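Local coordinates for putative Lipoprotein (Shewanella oneidensis, PDB 3U24) that is of unknown function but binds zinc and calcium ions and, as a DUF885 lipoprotein of the peptidase MA clan, may be a distant relative of zinc-dependent peptidases, at residues A[560-563]-A[564-567]; A[150-153]-A[154-158]; A[478-481]-A[482-486]. One frame throughout, in Å; residues are numbered along the deposited sequence.

Interaction 1 (A[560-563]-A[564-567]); sequences SAPV and KYIR
P562 sets CG at the edge of the Y565 ring, near its plane, 3.5 Å from CD2 of the tyrosine, where the chain turns into its last helix. Y565 turns its CG to the side of its own backbone N (chi1 -71°), and this brings the ring back beside P562, whose CD also lies near the ring plane. At the N-cap position proline's missing N-H costs nothing, since the helix bonds need none there, and its carbonyl starts the bonding, P562 O accepting I566 N at 3.3 Å in the carbonyl plane and Y565 N at 3.0 Å from above it. I566 takes a similar first torsion (chi1 -64°), sending CG1 back to 4.1 Å from CB of A561, a side chain small enough to admit it. One residue on, R567 N closes the next turn on V563 O at 2.9 Å, and the arginine runs extended to a salt bridge with E537. The Y565 ring also meets that of H95, a zinc-binding residue that holds no zinc in this chain. V563 packs on helices 523-542 and 435-451, while A561 and P562 rest on helix 88-111, so the start of helix 563-571 is wedged among three other helices.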
loop_
_atom_site.group_PDB
_atom_site.type_symbol
_atom_site.label_atom_id
_atom_site.label_comp_id
_atom_site.label_asym_id
_atom_site.label_seq_id
_atom_site.Cartn_x
_atom_site.Cartn_y
_atom_site.Cartn_z
ATOM N N SER A 560 -11.418 -7.553 4.907
ATOM C CA SER A 560 -10.271 -7.487 4.011
ATOM C C SER A 560 -9.597 -8.859 3.720
ATOM O O SER A 560 -8.390 -9.007 3.807
ATOM C CB SER A 560 -9.278 -6.473 4.617
ATOM O OG SER A 560 -9.971 -5.205 4.845
ATOM N N ALA A 561 -10.398 -9.850 3.376
ATOM C CA ALA A 561 -9.895 -11.150 2.984
ATOM C C ALA A 561 -9.563 -11.057 1.500
ATOM O O ALA A 561 -10.144 -10.258 0.796
ATOM C CB ALA A 561 -10.925 -12.266 3.200
ATOM N N PRO A 562 -8.640 -11.906 1.032
ATOM C CA PRO A 562 -8.350 -11.993 -0.379
ATOM C C PRO A 562 -9.623 -12.292 -1.163
ATOM O O PRO A 562 -10.458 -13.124 -0.735
ATOM C CB PRO A 562 -7.405 -13.200 -0.479
ATOM C CG PRO A 562 -6.824 -13.373 0.889
ATOM C CD PRO A 562 -7.925 -12.933 1.820
ATOM N N VAL A 563 -9.747 -11.655 -2.316
ATOM C CA VAL A 563 -10.919 -11.838 -3.135
ATOM C C VAL A 563 -11.252 -13.327 -3.436
ATOM O O VAL A 563 -12.430 -13.720 -3.417
ATOM C CB VAL A 563 -10.789 -11.054 -4.443
ATOM C CG1 VAL A 563 -12.023 -11.270 -5.325
ATOM C CG2 VAL A 563 -10.531 -9.564 -4.147
ATOM N N LYS A 564 -10.256 -14.172 -3.657
ATOM C CA LYS A 564 -10.575 -15.544 -3.973
ATOM C C LYS A 564 -11.249 -16.289 -2.828
ATOM O O LYS A 564 -12.018 -17.219 -3.065
ATOM C CB LYS A 564 -9.378 -16.343 -4.460
ATOM C CG LYS A 564 -8.253 -16.554 -3.467
ATOM C CD LYS A 564 -7.373 -17.695 -3.984
ATOM C CE LYS A 564 -5.978 -17.727 -3.386
ATOM N NZ LYS A 564 -5.436 -19.133 -3.412
ATOM N N TYR A 565 -10.953 -15.903 -1.597
ATOM C CA TYR A 565 -11.578 -16.552 -0.463
ATOM C C TYR A 565 -13.026 -16.070 -0.307
ATOM O O TYR A 565 -13.922 -16.865 -0.008
ATOM C CB TYR A 565 -10.701 -16.378 0.804
ATOM C CG TYR A 565 -9.404 -17.220 0.735
ATOM C CD1 TYR A 565 -9.456 -18.636 0.418
ATOM C CD2 TYR A 565 -8.146 -16.639 0.964
ATOM C CE1 TYR A 565 -8.291 -19.418 0.330
ATOM C CE2 TYR A 565 -6.973 -17.412 0.893
ATOM C CZ TYR A 565 -7.040 -18.807 0.575
ATOM O OH TYR A 565 -5.871 -19.599 0.508
ATOM N N ILE A 566 -13.252 -14.786 -0.538
ATOM C CA ILE A 566 -14.601 -14.260 -0.535
ATOM C C ILE A 566 -15.457 -14.942 -1.605
ATOM O O ILE A 566 -16.581 -15.371 -1.317
ATOM C CB ILE A 566 -14.665 -12.750 -0.725
ATOM C CG1 ILE A 566 -13.995 -12.033 0.459
ATOM C CG2 ILE A 566 -16.118 -12.298 -0.878
ATOM C CD1 ILE A 566 -13.708 -10.562 0.170
ATOM N N ARG A 567 -14.898 -15.101 -2.794
ATOM C CA ARG A 567 -15.564 -15.826 -3.865
ATOM C C ARG A 567 -15.909 -17.241 -3.432
ATOM O O ARG A 567 -17.028 -17.698 -3.621
ATOM C CB ARG A 567 -14.670 -15.906 -5.084
ATOM C CG ARG A 567 -15.216 -16.767 -6.208
ATOM C CD ARG A 567 -14.361 -16.661 -7.495
ATOM N NE ARG A 567 -14.888 -17.638 -8.461
ATOM C CZ ARG A 567 -14.602 -18.941 -8.455
ATOM N NH1 ARG A 567 -13.751 -19.460 -7.578
ATOM N NH2 ARG A 567 -15.146 -19.725 -9.345
#

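Interaction 2 (A[150-153]-A[154-158]); sequences ENIP and AYYAA. With EDO (1,2-ethanediol), chain Y.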
loop_
_atom_site.group_PDB
_atom_site.type_symbol
_atom_site.label_atom_id
_atom_site.label_comp_id
_atom_site.label_asym_id
_atom_site.label_seq_id
_atom_site.Cartn_x
_atom_site.Cartn_y
_atom_site.Cartn_z
ATOM N N GLU A 150 21.133 0.308 23.260
ATOM C CA GLU A 150 22.196 -0.600 23.736
ATOM C C GLU A 150 22.831 -1.331 22.594
ATOM O O GLU A 150 24.043 -1.257 22.423
ATOM C CB GLU A 150 21.677 -1.675 24.701
ATOM C CG GLU A 150 21.716 -1.324 26.193
ATOM C CD GLU A 150 20.946 -2.320 27.098
ATOM O OE1 GLU A 150 19.662 -2.306 27.087
ATOM O OE2 GLU A 150 21.639 -3.088 27.835
ATOM N N ASN A 151 22.002 -1.993 21.796
ATOM C CA ASN A 151 22.481 -2.874 20.715
ATOM C C ASN A 151 22.557 -2.308 19.296
ATOM O O ASN A 151 22.682 -3.060 18.344
ATOM C CB ASN A 151 21.713 -4.206 20.769
ATOM C CG ASN A 151 22.103 -5.003 22.013
ATOM O OD1 ASN A 151 23.295 -5.051 22.357
ATOM N ND2 ASN A 151 21.134 -5.501 22.751
ATOM N N ILE A 152 22.590 -1.003 19.167
ATOM C CA ILE A 152 22.750 -0.422 17.850
ATOM C C ILE A 152 24.046 -0.856 17.141
ATOM O O ILE A 152 24.000 -1.140 15.946
ATOM C CB ILE A 152 22.576 1.126 17.847
ATOM C CG1 ILE A 152 21.094 1.455 18.053
ATOM C CG2 ILE A 152 23.116 1.752 16.558
ATOM C CD1 ILE A 152 20.753 2.912 18.287
ATOM N N PRO A 153 25.199 -0.877 17.849
ATOM C CA PRO A 153 26.430 -1.347 17.137
ATOM C C PRO A 153 26.266 -2.766 16.651
ATOM O O PRO A 153 26.642 -3.110 15.522
ATOM C CB PRO A 153 27.502 -1.268 18.218
ATOM C CG PRO A 153 27.075 -0.056 19.008
ATOM C CD PRO A 153 25.554 -0.163 19.085
ATOM N N ALA A 154 25.671 -3.589 17.499
ATOM C CA ALA A 154 25.473 -5.019 17.143
ATOM C C ALA A 154 24.549 -5.197 15.948
ATOM O O ALA A 154 24.736 -6.064 15.135
ATOM C CB ALA A 154 24.924 -5.799 18.319
ATOM N N TYR A 155 23.510 -4.375 15.904
ATOM C CA TYR A 155 22.538 -4.399 14.826
ATOM C C TYR A 155 23.252 -4.172 13.505
ATOM O O TYR A 155 23.037 -4.902 12.602
ATOM C CB TYR A 155 21.488 -3.304 15.059
ATOM C CG TYR A 155 20.436 -3.204 14.001
ATOM C CD1 TYR A 155 20.666 -2.488 12.838
ATOM C CD2 TYR A 155 19.222 -3.839 14.148
ATOM C CE1 TYR A 155 19.682 -2.394 11.840
ATOM C CE2 TYR A 155 18.213 -3.768 13.152
ATOM C CZ TYR A 155 18.453 -3.041 12.006
ATOM O OH TYR A 155 17.480 -2.946 11.022
ATOM N N TYR A 156 24.094 -3.143 13.405
ATOM C CA TYR A 156 24.753 -2.863 12.146
ATOM C C TYR A 156 25.941 -3.824 11.837
ATOM O O TYR A 156 26.192 -4.104 10.659
ATOM C CB TYR A 156 25.156 -1.380 12.050
ATOM C CG TYR A 156 23.970 -0.419 11.875
ATOM C CD1 TYR A 156 23.293 -0.352 10.682
ATOM C CD2 TYR A 156 23.550 0.415 12.908
ATOM C CE1 TYR A 156 22.206 0.489 10.513
ATOM C CE2 TYR A 156 22.467 1.282 12.751
ATOM C CZ TYR A 156 21.792 1.289 11.542
ATOM O OH TYR A 156 20.747 2.151 11.321
ATOM N N ALA A 157 26.652 -4.298 12.865
ATOM C CA ALA A 157 27.600 -5.433 12.676
ATOM C C ALA A 157 26.895 -6.653 12.054
ATOM O O ALA A 157 27.445 -7.270 11.141
ATOM C CB ALA A 157 28.323 -5.847 13.988
ATOM N N ALA A 158 25.701 -6.991 12.558
ATOM C CA ALA A 158 24.895 -8.079 11.994
ATOM C C ALA A 158 24.532 -7.802 10.510
ATOM O O ALA A 158 24.574 -8.695 9.637
ATOM C CB ALA A 158 23.609 -8.306 12.827
HETATM C C1 EDO Y . 26.044 -4.081 23.157
HETATM O O1 EDO Y . 25.793 -2.675 23.361
HETATM C C2 EDO Y . 26.268 -4.525 21.694
HETATM O O2 EDO Y . 26.054 -3.499 20.694
#
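The first turn of helix 152-162 is the motif here, a helix N-terminus with N151 at the N-cap position and a molecule of 1,2-ethanediol, probably from the crystallisation liquor, lying against E150, N151, P153 and A154. Asparagine is a common N-cap residue, yet the N151 side chain makes no capping bond. Its main-chain oxygen makes the first helical bond, N151 O accepting Y155 N at 2.9 Å in a fairly straight line. Proline is well placed at P153, because a first-turn nitrogen needs no acceptor within the helix, and P153 O still takes A157 N at 2.9 Å. The next first-turn N-H, that of A154, is offered to O2 of the ethanediol at 3.2 Å, bent at 136°. The small A154 side chain leaves room for the diol, whose O2 is 3.5 Å from A154 CB. The contact modelled between the diol and E150 O is too short to be trusted in detail.

On the buried side, I152 and Y156 stand one turn apart and point the same way. A branched aliphatic chain fits beside an aromatic one here, because its CG2 can reach the ring edge; I152 also packs on F185 of a loop and on A213 of helix 200-234. The two tyrosines differ in their first torsions, Y155 placing CG opposite its backbone N (chi1 179°) and Y156 beside it (chi1 -71°), yet their rings still meet. Each phenol is anchored at its far end, Y155 OH by N122 N and Y156 OH by N178 OD1 and V123 N, so the buried hydroxyls are satisfied. The Y156 ring is met on two sides: I152 CG2 lies in its plane, 3.9 Å from CE2, and Y155 CD1 stands 3.8 Å above the centre of one face.

Interaction 3 (A[478-481]-A[482-486]); sequences LDYS and IHVKG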
loop_
_atom_site.group_PDB
_atom_site.type_symbol
_atom_site.label_atom_id
_atom_site.label_comp_id
_atom_site.label_asym_id
_atom_site.label_seq_id
_atom_site.Cartn_x
_atom_site.Cartn_y
_atom_site.Cartn_z
ATOM N N LEU A 478 4.074 -2.748 -16.194
ATOM C CA LEU A 478 5.369 -2.225 -15.846
ATOM C C LEU A 478 6.056 -3.117 -14.826
ATOM O O LEU A 478 7.223 -3.539 -15.007
ATOM C CB LEU A 478 5.206 -0.815 -15.273
ATOM C CG LEU A 478 6.457 -0.149 -14.678
ATOM C CD1 LEU A 478 7.194 0.562 -15.776
ATOM C CD2 LEU A 478 6.140 0.888 -13.603
ATOM N N ASP A 479 5.336 -3.428 -13.748
ATOM C CA ASP A 479 5.976 -4.168 -12.659
ATOM C C ASP A 479 6.435 -5.550 -13.141
ATOM O O ASP A 479 7.574 -5.970 -12.887
ATOM C CB ASP A 479 5.086 -4.283 -11.434
ATOM C CG ASP A 479 5.851 -4.783 -10.204
ATOM O OD1 ASP A 479 6.641 -3.988 -9.611
ATOM O OD2 ASP A 479 5.632 -5.962 -9.811
ATOM N N TYR A 480 5.558 -6.209 -13.886
ATOM C CA TYR A 480 5.811 -7.532 -14.414
ATOM C C TYR A 480 6.916 -7.499 -15.445
ATOM O O TYR A 480 7.852 -8.296 -15.379
ATOM C CB TYR A 480 4.516 -8.114 -15.018
ATOM C CG TYR A 480 4.635 -9.545 -15.500
ATOM C CD1 TYR A 480 4.484 -10.613 -14.622
ATOM C CD2 TYR A 480 4.937 -9.833 -16.820
ATOM C CE1 TYR A 480 4.619 -11.948 -15.065
ATOM C CE2 TYR A 480 5.078 -11.147 -17.269
ATOM C CZ TYR A 480 4.897 -12.208 -16.397
ATOM O OH TYR A 480 5.029 -13.526 -16.856
ATOM N N SER A 481 6.818 -6.579 -16.401
ATOM C CA SER A 481 7.793 -6.542 -17.487
ATOM C C SER A 481 9.203 -6.239 -16.994
ATOM O O SER A 481 10.147 -6.796 -17.505
ATOM C CB SER A 481 7.363 -5.601 -18.598
ATOM O OG SER A 481 6.049 -5.972 -19.034
ATOM N N ILE A 482 9.324 -5.394 -15.988
ATOM C CA ILE A 482 10.623 -5.052 -15.409
ATOM C C ILE A 482 11.263 -6.273 -14.734
ATOM O O ILE A 482 12.392 -6.608 -15.003
ATOM C CB ILE A 482 10.466 -3.879 -14.405
ATOM C CG1 ILE A 482 10.274 -2.579 -15.179
ATOM C CG2 ILE A 482 11.682 -3.749 -13.474
ATOM C CD1 ILE A 482 9.945 -1.388 -14.284
ATOM N N HIS A 483 10.507 -6.970 -13.907
ATOM C CA HIS A 483 11.036 -8.063 -13.110
ATOM C C HIS A 483 11.123 -9.399 -13.818
ATOM O O HIS A 483 11.950 -10.240 -13.449
ATOM C CB HIS A 483 10.227 -8.167 -11.843
ATOM C CG HIS A 483 10.525 -7.059 -10.909
ATOM N ND1 HIS A 483 11.700 -6.980 -10.263
ATOM C CD2 HIS A 483 9.831 -5.897 -10.605
ATOM C CE1 HIS A 483 11.734 -5.849 -9.559
ATOM N NE2 HIS A 483 10.582 -5.200 -9.743
ATOM N N VAL A 484 10.306 -9.580 -14.858
ATOM C CA VAL A 484 10.196 -10.848 -15.538
ATOM C C VAL A 484 10.691 -10.771 -16.973
ATOM O O VAL A 484 11.201 -11.765 -17.495
ATOM C CB VAL A 484 8.735 -11.419 -15.501
ATOM C CG1 VAL A 484 8.655 -12.791 -16.212
ATOM C CG2 VAL A 484 8.291 -11.569 -14.053
ATOM N N LYS A 485 10.539 -9.621 -17.616
ATOM C CA LYS A 485 10.764 -9.558 -19.070
ATOM C C LYS A 485 11.867 -8.579 -19.463
ATOM O O LYS A 485 11.972 -8.220 -20.629
ATOM C CB LYS A 485 9.473 -9.158 -19.808
ATOM C CG LYS A 485 8.311 -10.099 -19.610
ATOM C CD LYS A 485 7.073 -9.540 -20.299
ATOM C CE LYS A 485 7.105 -9.660 -21.819
ATOM N NZ LYS A 485 6.632 -11.020 -22.197
ATOM N N GLY A 486 12.659 -8.133 -18.500
ATOM C CA GLY A 486 13.783 -7.219 -18.788
ATOM C C GLY A 486 13.425 -5.877 -19.429
ATOM O O GLY A 486 14.203 -5.353 -20.192
#
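Y480 lays its ring over V484, one turn further on, close to the end of helix 459-485. From CB, the chain sets CG anti to the backbone N (chi1 -175°), carrying the ring along the helix toward its C-terminal end. CD1 and CE1 have V484 CG2 over their face, 3.8 Å from CE1, while K485 CD lies at the ring edge, 4.0 Å from CE2. At the far end both CZ and OH rest against V484 CG1. V484 CB makes a CH-pi contact, 4.0 Å from the ring centroid and 11° off its normal; a beta-branched valine suits the place, spreading two methyls under one flat ring. Y480 also stacks with Y264, and an alanine here would probably leave V484 without its aromatic cover and Y264 without its ring partner.

Earlier in the same helix, L478 lies beside I482, one turn on, CD1 to CD1 3.7 Å, facing helix 504-516. D479 and H483 cross, carboxylate and ring planes 53° apart, with D479 OD1 3.8 Å from H483 CD2. Their side chains do not pair, though H483 N bonds to D479 O: D479 OD2 holds Y246 OH and V519 N, while H483 ND1 bonds to I241 N and NE2 to A514 O and S517 O. A ring accepting at ND1 and donating at NE2 is probably neutral, which implies that polar bonding, not a salt bridge, fixes this histidine.

In the fold
All three are local contacts between neighbouring turns or at the start of a helix, and they lie far apart, the nearest atoms of interactions 1 and 3 being about 17 Å from each other. Interactions 1 and 2 mark helix starts, each with a proline in or beside the first turn, whereas interaction 3 marks a helix end, closed by a glycine with positive phi. Interaction 3 is the most buried and the richest in side-chain chemistry. Interaction 2, about 30 Å from the chain centre, is partly buried, with a diol probably from the crystallisation liquor on one side and tyrosines inside. Interaction 1 is intermediate and lies nearest a zinc ion. The helices named around them are different sets, so they belong to separate parts of this mainly helical fold.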